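Local coordinates for protein N-terminal domain of PorA (28-171) (Porphyromonas gingivalis ATCC 33277, PDB 6KJK) that is a cargo protein of the type IX secretion system that affects PorXY-SigP signalling, this chain being its N-terminal, all-beta domain, at residues Met59-Gly70 against Glu90-Pro99; Gly30-Gly38 against Val127-Gly135. All coordinates share one frame; numbering follows the deposited sequence.

Contact 1: residues Met59-Gly70 against Glu90-Pro99; sequences MIGDGHFALCFG and EPLSLRYTFP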
loop_
_atom_site.group_PDB
_atom_site.type_symbol
_atom_site.label_atom_id
_atom_site.label_comp_id
_atom_site.label_asym_id
_atom_site.label_seq_id
_atom_site.Cartn_x
_atom_site.Cartn_y
_atom_site.Cartn_z
ATOM N N MET A 59 -12.220 0.173 5.965
ATOM C CA MET A 59 -11.897 -0.919 6.866
ATOM C C MET A 59 -13.139 -1.330 7.633
ATOM O O MET A 59 -14.053 -0.528 7.866
ATOM C CB MET A 59 -10.811 -0.509 7.879
ATOM C CG MET A 59 -9.478 -0.060 7.242
ATOM S SD MET A 59 -8.117 0.102 8.410
ATOM C CE MET A 59 -8.572 1.616 9.245
ATOM N N ILE A 60 -13.140 -2.563 8.085
ATOM C CA ILE A 60 -14.089 -2.954 9.126
ATOM C C ILE A 60 -13.769 -2.187 10.414
ATOM O O ILE A 60 -12.699 -1.615 10.604
ATOM C CB ILE A 60 -14.017 -4.488 9.292
ATOM C CG1 ILE A 60 -15.293 -5.014 9.952
ATOM C CG2 ILE A 60 -12.792 -4.908 10.087
ATOM C CD1 ILE A 60 -15.451 -6.469 9.792
ATOM N N GLY A 61 -14.767 -2.105 11.302
ATOM C CA GLY A 61 -14.740 -1.092 12.363
ATOM C C GLY A 61 -13.455 -1.007 13.178
ATOM O O GLY A 61 -12.883 0.074 13.366
ATOM N N ASP A 62 -13.008 -2.130 13.726
ATOM C CA ASP A 62 -11.776 -2.170 14.509
ATOM C C ASP A 62 -10.555 -2.602 13.690
ATOM O O ASP A 62 -9.576 -3.093 14.262
ATOM C CB ASP A 62 -11.939 -3.062 15.742
ATOM C CG ASP A 62 -11.352 -2.430 16.989
ATOM O OD1 ASP A 62 -12.124 -2.151 17.935
ATOM O OD2 ASP A 62 -10.121 -2.197 17.026
ATOM N N GLY A 63 -10.589 -2.433 12.389
ATOM C CA GLY A 63 -9.389 -2.655 11.610
ATOM C C GLY A 63 -8.398 -1.530 11.769
ATOM O O GLY A 63 -8.758 -0.397 12.057
ATOM N N HIS A 64 -7.128 -1.833 11.504
ATOM C CA HIS A 64 -6.064 -0.844 11.458
ATOM C C HIS A 64 -5.141 -1.198 10.307
ATOM O O HIS A 64 -5.071 -2.356 9.871
ATOM C CB HIS A 64 -5.232 -0.841 12.751
ATOM C CG HIS A 64 -6.042 -0.546 13.971
ATOM N ND1 HIS A 64 -6.788 -1.510 14.612
ATOM C CD2 HIS A 64 -6.257 0.610 14.644
ATOM C CE1 HIS A 64 -7.411 -0.969 15.645
ATOM N NE2 HIS A 64 -7.113 0.319 15.683
ATOM N N PHE A 65 -4.444 -0.200 9.791
ATOM C CA PHE A 65 -3.445 -0.464 8.761
ATOM C C PHE A 65 -2.083 0.031 9.210
ATOM O O PHE A 65 -1.960 0.865 10.118
ATOM C CB PHE A 65 -3.837 0.153 7.402
ATOM C CG PHE A 65 -3.821 1.659 7.360
ATOM C CD1 PHE A 65 -2.642 2.338 7.034
ATOM C CD2 PHE A 65 -4.997 2.404 7.596
ATOM C CE1 PHE A 65 -2.629 3.722 6.966
ATOM C CE2 PHE A 65 -4.971 3.776 7.484
ATOM C CZ PHE A 65 -3.807 4.437 7.204
ATOM N N ALA A 66 -1.039 -0.450 8.543
ATOM C CA ALA A 66 0.342 -0.059 8.843
ATOM C C ALA A 66 1.086 0.005 7.526
ATOM O O ALA A 66 1.242 -1.009 6.836
ATOM C CB ALA A 66 1.042 -1.039 9.789
ATOM N N LEU A 67 1.523 1.194 7.178
ATOM C CA LEU A 67 2.275 1.462 5.958
ATOM C C LEU A 67 3.771 1.389 6.224
ATOM O O LEU A 67 4.270 2.000 7.175
ATOM C CB LEU A 67 1.919 2.882 5.516
ATOM C CG LEU A 67 2.650 3.420 4.294
ATOM C CD1 LEU A 67 2.298 2.596 3.048
ATOM C CD2 LEU A 67 2.294 4.873 4.066
ATOM N N CYS A 68 4.509 0.697 5.358
ATOM C CA CYS A 68 5.963 0.769 5.377
ATOM C C CYS A 68 6.434 1.266 4.025
ATOM O O CYS A 68 6.218 0.606 3.008
ATOM C CB CYS A 68 6.577 -0.601 5.627
ATOM S SG CYS A 68 6.236 -1.327 7.258
ATOM N N PHE A 69 7.096 2.410 4.007
ATOM C CA PHE A 69 7.710 2.922 2.785
ATOM C C PHE A 69 8.795 3.881 3.247
ATOM O O PHE A 69 8.471 4.956 3.766
ATOM C CB PHE A 69 6.660 3.632 1.947
ATOM C CG PHE A 69 7.192 4.124 0.660
ATOM C CD1 PHE A 69 7.678 3.236 -0.290
ATOM C CD2 PHE A 69 7.208 5.477 0.362
ATOM C CE1 PHE A 69 8.230 3.698 -1.482
ATOM C CE2 PHE A 69 7.729 5.943 -0.840
ATOM C CZ PHE A 69 8.213 5.053 -1.762
ATOM N N GLY A 70 10.051 3.485 3.131
ATOM C CA GLY A 70 11.156 4.254 3.719
ATOM C C GLY A 70 11.271 4.020 5.212
ATOM O O GLY A 70 12.368 3.725 5.702
ATOM N N GLU A 90 12.279 0.913 -4.019
ATOM C CA GLU A 90 12.091 0.990 -2.598
ATOM C C GLU A 90 10.955 0.050 -2.195
ATOM O O GLU A 90 9.838 0.168 -2.731
ATOM C CB GLU A 90 11.749 2.395 -2.186
ATOM C CG GLU A 90 11.575 2.555 -0.683
ATOM C CD GLU A 90 12.894 2.447 0.098
ATOM O OE1 GLU A 90 13.875 1.870 -0.421
ATOM O OE2 GLU A 90 12.914 2.942 1.250
ATOM N N PRO A 91 11.174 -0.850 -1.255
ATOM C CA PRO A 91 10.067 -1.716 -0.813
ATOM C C PRO A 91 8.898 -0.914 -0.267
ATOM O O PRO A 91 9.058 0.121 0.385
ATOM C CB PRO A 91 10.704 -2.569 0.297
ATOM C CG PRO A 91 12.165 -2.583 -0.055
ATOM C CD PRO A 91 12.463 -1.241 -0.648
ATOM N N LEU A 92 7.710 -1.431 -0.515
ATOM C CA LEU A 92 6.453 -0.860 -0.088
ATOM C C LEU A 92 5.625 -1.985 0.498
ATOM O O LEU A 92 5.455 -3.030 -0.138
ATOM C CB LEU A 92 5.711 -0.314 -1.321
ATOM C CG LEU A 92 4.268 0.104 -1.110
ATOM C CD1 LEU A 92 4.142 1.242 -0.075
ATOM C CD2 LEU A 92 3.669 0.497 -2.458
ATOM N N SER A 93 5.095 -1.792 1.694
ATOM C CA SER A 93 4.167 -2.776 2.221
ATOM C C SER A 93 3.016 -2.093 2.937
ATOM O O SER A 93 3.145 -0.982 3.468
ATOM C CB SER A 93 4.817 -3.804 3.130
ATOM O OG SER A 93 5.296 -3.217 4.305
ATOM N N LEU A 94 1.884 -2.782 2.965
ATOM C CA LEU A 94 0.720 -2.316 3.705
ATOM C C LEU A 94 0.117 -3.512 4.413
ATOM O O LEU A 94 -0.257 -4.490 3.754
ATOM C CB LEU A 94 -0.304 -1.691 2.745
ATOM C CG LEU A 94 -1.575 -1.131 3.380
ATOM C CD1 LEU A 94 -1.242 0.026 4.293
ATOM C CD2 LEU A 94 -2.570 -0.700 2.296
ATOM N N ARG A 95 0.040 -3.451 5.727
ATOM C CA ARG A 95 -0.519 -4.523 6.518
ATOM C C ARG A 95 -1.875 -4.070 7.037
ATOM O O ARG A 95 -2.017 -2.946 7.546
ATOM C CB ARG A 95 0.402 -4.789 7.699
ATOM C CG ARG A 95 1.646 -5.583 7.359
ATOM C CD ARG A 95 2.532 -5.630 8.603
ATOM N NE ARG A 95 3.609 -6.622 8.569
ATOM C CZ ARG A 95 4.846 -6.365 8.155
ATOM N NH1 ARG A 95 5.160 -5.156 7.697
ATOM N NH2 ARG A 95 5.767 -7.323 8.172
ATOM N N TYR A 96 -2.862 -4.943 6.952
ATOM C CA TYR A 96 -4.220 -4.659 7.393
ATOM C C TYR A 96 -4.550 -5.709 8.432
ATOM O O TYR A 96 -4.449 -6.912 8.152
ATOM C CB TYR A 96 -5.149 -4.758 6.190
ATOM C CG TYR A 96 -6.629 -4.587 6.489
ATOM C CD1 TYR A 96 -7.105 -3.639 7.399
ATOM C CD2 TYR A 96 -7.536 -5.388 5.853
ATOM C CE1 TYR A 96 -8.454 -3.520 7.650
ATOM C CE2 TYR A 96 -8.907 -5.277 6.095
ATOM C CZ TYR A 96 -9.355 -4.319 6.998
ATOM O OH TYR A 96 -10.711 -4.143 7.281
ATOM N N THR A 97 -4.932 -5.275 9.635
ATOM C CA THR A 97 -5.185 -6.187 10.740
ATOM C C THR A 97 -6.582 -5.916 11.272
ATOM O O THR A 97 -7.043 -4.774 11.271
ATOM C CB THR A 97 -4.172 -5.988 11.842
ATOM O OG1 THR A 97 -4.151 -4.620 12.216
ATOM C CG2 THR A 97 -2.799 -6.345 11.357
ATOM N N PHE A 98 -7.274 -6.964 11.693
ATOM C CA PHE A 98 -8.686 -6.825 12.040
ATOM C C PHE A 98 -9.129 -8.092 12.751
ATOM O O PHE A 98 -8.418 -9.096 12.733
ATOM C CB PHE A 98 -9.558 -6.580 10.792
ATOM C CG PHE A 98 -9.324 -7.598 9.697
ATOM C CD1 PHE A 98 -10.061 -8.779 9.646
ATOM C CD2 PHE A 98 -8.354 -7.385 8.740
ATOM C CE1 PHE A 98 -9.812 -9.725 8.666
ATOM C CE2 PHE A 98 -8.097 -8.317 7.750
ATOM C CZ PHE A 98 -8.818 -9.490 7.710
ATOM N N PRO A 99 -10.291 -8.056 13.406
ATOM C CA PRO A 99 -10.728 -9.225 14.185
ATOM C C PRO A 99 -11.069 -10.420 13.307
ATOM O O PRO A 99 -11.627 -10.285 12.217
ATOM C CB PRO A 99 -11.972 -8.710 14.923
ATOM C CG PRO A 99 -11.802 -7.232 14.976
ATOM C CD PRO A 99 -11.141 -6.883 13.660
HETATM O O HOH W 1 -6.534 -4.102 14.169
HETATM O O HOH W 2 3.328 -2.904 6.354
HETATM O O HOH W 3 10.587 0.716 2.481
#

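Contact 2: residues Gly30-Gly38 against Val127-Gly135; sequences GTEEMKFKG and VNINFKYKG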
loop_
_atom_site.group_PDB
_atom_site.type_symbol
_atom_site.label_atom_id
_atom_site.label_comp_id
_atom_site.label_asym_id
_atom_site.label_seq_id
_atom_site.Cartn_x
_atom_site.Cartn_y
_atom_site.Cartn_z
ATOM N N GLY A 30 -6.681 -14.110 17.940
ATOM C CA GLY A 30 -7.968 -13.557 17.560
ATOM C C GLY A 30 -7.917 -12.398 16.588
ATOM O O GLY A 30 -8.968 -11.819 16.282
ATOM N N THR A 31 -6.733 -12.052 16.078
ATOM C CA THR A 31 -6.558 -10.985 15.099
ATOM C C THR A 31 -6.008 -11.560 13.798
ATOM O O THR A 31 -5.105 -12.403 13.816
ATOM C CB THR A 31 -5.607 -9.922 15.645
ATOM O OG1 THR A 31 -6.214 -9.300 16.783
ATOM C CG2 THR A 31 -5.310 -8.861 14.594
ATOM N N GLU A 32 -6.572 -11.118 12.668
ATOM C CA GLU A 32 -6.116 -11.497 11.337
ATOM C C GLU A 32 -5.173 -10.433 10.796
ATOM O O GLU A 32 -5.334 -9.243 11.092
ATOM C CB GLU A 32 -7.290 -11.601 10.368
ATOM C CG GLU A 32 -8.450 -12.477 10.862
ATOM C CD GLU A 32 -8.154 -13.968 10.778
ATOM O OE1 GLU A 32 -6.974 -14.354 10.874
ATOM O OE2 GLU A 32 -9.118 -14.752 10.620
ATOM N N GLU A 33 -4.221 -10.855 9.973
ATOM C CA GLU A 33 -3.333 -9.920 9.288
ATOM C C GLU A 33 -3.282 -10.284 7.818
ATOM O O GLU A 33 -3.123 -11.462 7.475
ATOM C CB GLU A 33 -1.923 -9.919 9.881
ATOM C CG GLU A 33 -1.031 -8.829 9.291
ATOM C CD GLU A 33 0.400 -8.882 9.777
ATOM O OE1 GLU A 33 1.271 -9.351 9.008
ATOM O OE2 GLU A 33 0.654 -8.432 10.914
ATOM N N MET A 34 -3.436 -9.285 6.951
ATOM C CA MET A 34 -3.249 -9.426 5.517
ATOM C C MET A 34 -2.193 -8.424 5.090
ATOM O O MET A 34 -2.078 -7.341 5.677
ATOM C CB MET A 34 -4.561 -9.173 4.774
ATOM C CG MET A 34 -5.643 -10.117 5.283
ATOM S SD MET A 34 -7.238 -9.960 4.475
ATOM C CE MET A 34 -6.859 -10.712 2.889
ATOM N N LYS A 35 -1.396 -8.766 4.079
ATOM C CA LYS A 35 -0.280 -7.898 3.722
ATOM C C LYS A 35 -0.130 -7.759 2.224
ATOM O O LYS A 35 -0.072 -8.764 1.504
ATOM C CB LYS A 35 1.011 -8.426 4.323
ATOM C CG LYS A 35 2.222 -7.584 4.001
ATOM C CD LYS A 35 3.435 -8.299 4.549
ATOM C CE LYS A 35 4.438 -7.348 5.149
ATOM N NZ LYS A 35 5.831 -7.886 5.044
ATOM N N PHE A 36 -0.024 -6.523 1.760
ATOM C CA PHE A 36 0.389 -6.195 0.403
ATOM C C PHE A 36 1.865 -5.849 0.411
ATOM O O PHE A 36 2.346 -5.141 1.301
ATOM C CB PHE A 36 -0.405 -4.970 -0.075
ATOM C CG PHE A 36 0.136 -4.341 -1.321
ATOM C CD1 PHE A 36 -0.279 -4.775 -2.562
ATOM C CD2 PHE A 36 1.078 -3.340 -1.270
ATOM C CE1 PHE A 36 0.220 -4.214 -3.708
ATOM C CE2 PHE A 36 1.589 -2.776 -2.417
ATOM C CZ PHE A 36 1.145 -3.210 -3.646
ATOM N N LYS A 37 2.588 -6.368 -0.578
ATOM C CA LYS A 37 4.009 -6.087 -0.728
ATOM C C LYS A 37 4.299 -5.725 -2.175
ATOM O O LYS A 37 3.834 -6.404 -3.098
ATOM C CB LYS A 37 4.884 -7.308 -0.353
ATOM C CG LYS A 37 5.000 -7.560 1.155
ATOM C CD LYS A 37 5.745 -8.871 1.399
ATOM C CE LYS A 37 7.198 -8.731 0.969
ATOM N NZ LYS A 37 8.102 -9.665 1.702
ATOM N N GLY A 38 5.092 -4.691 -2.369
ATOM C CA GLY A 38 5.510 -4.317 -3.696
ATOM C C GLY A 38 6.755 -3.470 -3.613
ATOM O O GLY A 38 7.443 -3.433 -2.583
ATOM N N VAL A 127 -1.719 2.689 -6.822
ATOM C CA VAL A 127 -2.224 1.330 -6.805
ATOM C C VAL A 127 -3.395 1.280 -5.838
ATOM O O VAL A 127 -3.380 1.927 -4.778
ATOM C CB VAL A 127 -1.132 0.298 -6.440
ATOM C CG1 VAL A 127 -0.506 0.572 -5.069
ATOM C CG2 VAL A 127 -1.636 -1.119 -6.559
ATOM N N ASN A 128 -4.416 0.543 -6.235
ATOM C CA ASN A 128 -5.572 0.268 -5.393
ATOM C C ASN A 128 -5.442 -1.151 -4.870
ATOM O O ASN A 128 -5.176 -2.076 -5.644
ATOM C CB ASN A 128 -6.876 0.422 -6.187
ATOM C CG ASN A 128 -6.983 1.750 -6.805
ATOM O OD1 ASN A 128 -7.187 2.759 -6.108
ATOM N ND2 ASN A 128 -6.774 1.812 -8.114
ATOM N N ILE A 129 -5.595 -1.328 -3.566
ATOM C CA ILE A 129 -5.346 -2.592 -2.899
ATOM C C ILE A 129 -6.651 -3.018 -2.241
ATOM O O ILE A 129 -7.207 -2.274 -1.414
ATOM C CB ILE A 129 -4.250 -2.429 -1.843
ATOM C CG1 ILE A 129 -2.977 -1.950 -2.509
ATOM C CG2 ILE A 129 -4.014 -3.738 -1.078
ATOM C CD1 ILE A 129 -2.003 -1.396 -1.553
ATOM N N ASN A 130 -7.136 -4.209 -2.576
ATOM C CA ASN A 130 -8.326 -4.772 -1.939
ATOM C C ASN A 130 -7.921 -5.995 -1.141
ATOM O O ASN A 130 -7.347 -6.943 -1.701
ATOM C CB ASN A 130 -9.368 -5.194 -2.975
ATOM C CG ASN A 130 -9.974 -4.030 -3.704
ATOM O OD1 ASN A 130 -10.176 -2.952 -3.134
ATOM N ND2 ASN A 130 -10.270 -4.232 -4.984
ATOM N N PHE A 131 -8.155 -5.967 0.149
ATOM C CA PHE A 131 -7.950 -7.115 1.011
ATOM C C PHE A 131 -9.283 -7.834 1.101
ATOM O O PHE A 131 -10.181 -7.399 1.822
ATOM C CB PHE A 131 -7.512 -6.643 2.391
ATOM C CG PHE A 131 -6.136 -5.986 2.406
ATOM C CD1 PHE A 131 -4.986 -6.773 2.353
ATOM C CD2 PHE A 131 -5.973 -4.613 2.457
ATOM C CE1 PHE A 131 -3.713 -6.207 2.378
ATOM C CE2 PHE A 131 -4.703 -4.053 2.498
ATOM C CZ PHE A 131 -3.570 -4.848 2.461
ATOM N N LYS A 132 -9.424 -8.918 0.355
ATOM C CA LYS A 132 -10.671 -9.687 0.307
ATOM C C LYS A 132 -10.547 -10.838 1.298
ATOM O O LYS A 132 -9.974 -11.893 0.989
ATOM C CB LYS A 132 -10.958 -10.163 -1.109
ATOM C CG LYS A 132 -11.223 -9.031 -2.060
ATOM C CD LYS A 132 -11.630 -9.534 -3.425
ATOM C CE LYS A 132 -11.910 -8.379 -4.358
ATOM N NZ LYS A 132 -12.173 -8.850 -5.745
ATOM N N TYR A 133 -11.072 -10.623 2.498
ATOM C CA TYR A 133 -11.019 -11.594 3.580
ATOM C C TYR A 133 -12.194 -12.562 3.462
ATOM O O TYR A 133 -13.356 -12.136 3.423
ATOM C CB TYR A 133 -11.125 -10.854 4.905
ATOM C CG TYR A 133 -11.198 -11.701 6.143
ATOM C CD1 TYR A 133 -10.112 -12.457 6.560
ATOM C CD2 TYR A 133 -12.364 -11.718 6.928
ATOM C CE1 TYR A 133 -10.163 -13.205 7.727
ATOM C CE2 TYR A 133 -12.430 -12.459 8.088
ATOM C CZ TYR A 133 -11.341 -13.202 8.487
ATOM O OH TYR A 133 -11.433 -13.923 9.654
ATOM N N LYS A 134 -11.889 -13.860 3.413
ATOM C CA LYS A 134 -12.908 -14.924 3.395
ATOM C C LYS A 134 -13.989 -14.653 2.353
ATOM O O LYS A 134 -15.192 -14.696 2.634
ATOM C CB LYS A 134 -13.499 -15.168 4.785
ATOM C CG LYS A 134 -12.497 -15.672 5.791
ATOM C CD LYS A 134 -13.123 -16.023 7.137
ATOM C CE LYS A 134 -12.081 -16.597 8.088
ATOM N NZ LYS A 134 -12.555 -16.832 9.473
ATOM N N GLY A 135 -13.551 -14.357 1.138
ATOM C CA GLY A 135 -14.428 -14.132 0.019
ATOM C C GLY A 135 -14.727 -12.678 -0.260
ATOM O O GLY A 135 -15.193 -12.357 -1.356
HETATM O O HOH W 4 -10.202 -17.323 10.857
#

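Contact 1: residues Met59-Gly70 against Glu90-Pro99
The ring of Y96 reaches across to M59 and I60, which precede strand 64-69; that strand pairs antiparallel with 90-99 in one sheet of a beta sandwich. With CG anti to the backbone N (chi1 176°), Y96 lays its CD1-CE1 side along the side chain of M59; the two run past each other in opposite directions. M59 CG touches Y96 CE1 at 3.6 Å, and the sulfur stands oblique to the ring in a Met-aromatic contact. At the far end the backbone N of I60 gives a hydrogen bond of 3.0 Å to Y96 OH, which is also hydrogen-bonded to H105, so the buried hydroxyl has two partners. F98 CD2 lies over one face of the Y96 ring, toward its rim, and I60 crosses F98 at about a right angle, CG2 3.7 Å from F98 CB. I60 opens the type I turn to G63, which leads into strand 64-69.

Along the strands H64-T97, A66-R95 and C68-S93 are hydrogen-bonded pairs, F65-Y96 and L67-L94 non-hydrogen-bonded ones. On the inner face leucine methyls pack among the aromatic rings: L94 CD1 meets the F65 ring obliquely at CD1 (3.8 Å), and L92 CD1 lies 3.9 Å from L67 CD1. Here F65, L92 and L94 pack on strands 48-58 and 105-115 of the facing sheet.

The other face carries polar groups bridged by water. One water links D62 O, H64 ND1 and T97 OG1; another links A66 O, R95 NH1 and S93 OG. C68, disulfide-bonded to C72, also sits here. S93 OG, placed between its backbone N and carbonyl carbon (chi1 66°), comes within 3.2 Å of C68 CB.

Contact 2: residues Gly30-Gly38 against Val127-Gly135
Strands 31-38 and 127-133 belong to different sheets of the beta sandwich and face each other across its core, running roughly antiparallel at 151° with their axes 8.4 Å apart at closest approach. No backbone hydrogen bond joins them; the contact is made by the inward residues E32, M34 and F36 on one side and V127, I129, F131 and Y133 on the other.

I129 and F36 meet at about a right angle. The CD1 methyl of I129 sits over the centre of the F36 ring, 3.7 Å from the centroid and 14° off the normal, a CH-pi contact. The neighbouring branch, CG2, lies over one face of the F131 ring, so this isoleucine packs on both aromatic rings; the two phenylalanines also touch, F36 CB to F131 CZ. F131 in turn points its edge at the opposing strand, with F36 N near the ring plane, and slides past M34 in the opposite direction, F131 CD1 lying 3.4 Å from M34 CB. Bent at chi3, M34 carries its methyl to K132 O, while its sulfur reaches Y133 CB at 4.0 Å.

Toward the end of the sandwich the apolar layer gives way to a buried polar group. The carboxylate of E32, its plane steeply turned from the Y133 ring, presents OE2 at the ring's edge; its OE1 is hydrogen-bonded to T27. K134, extended beyond CG, runs alongside Y133 with CG over the centre of one ring face, and its NZ, hydrogen-bonded to S101 O, shares a water with E32 OE2. The Y133 hydroxyl lies by S101 O and accepts a weak bond from K134 NZ. Y133 OH donates a 2.6 Å hydrogen bond to the anti side of E32 OE2, 17° out of the carboxylate plane.

How the contacts relate
After short strands that contribute to both sheets, the chain forms strand 31-42, then strand 48-58 of the facing sheet, and returns to the first sheet with 64-69. Contact 1 closes a short loop when 90-99 pairs with that strand; contact 2 closes only near the C terminus, when 127-135 packs against 30-38, so the loop of contact 1 is nested within that of contact 2. Strand 90-99 joins them, lying between 64-69 and 31-42 in one sheet, with probable hydrogen bonds from E32 N to F98 O and from G38 N to L92 O. Contact 1 thus works within a sheet, contact 2 between sheets, and F98 touches Y133 edge-to-face where they meet.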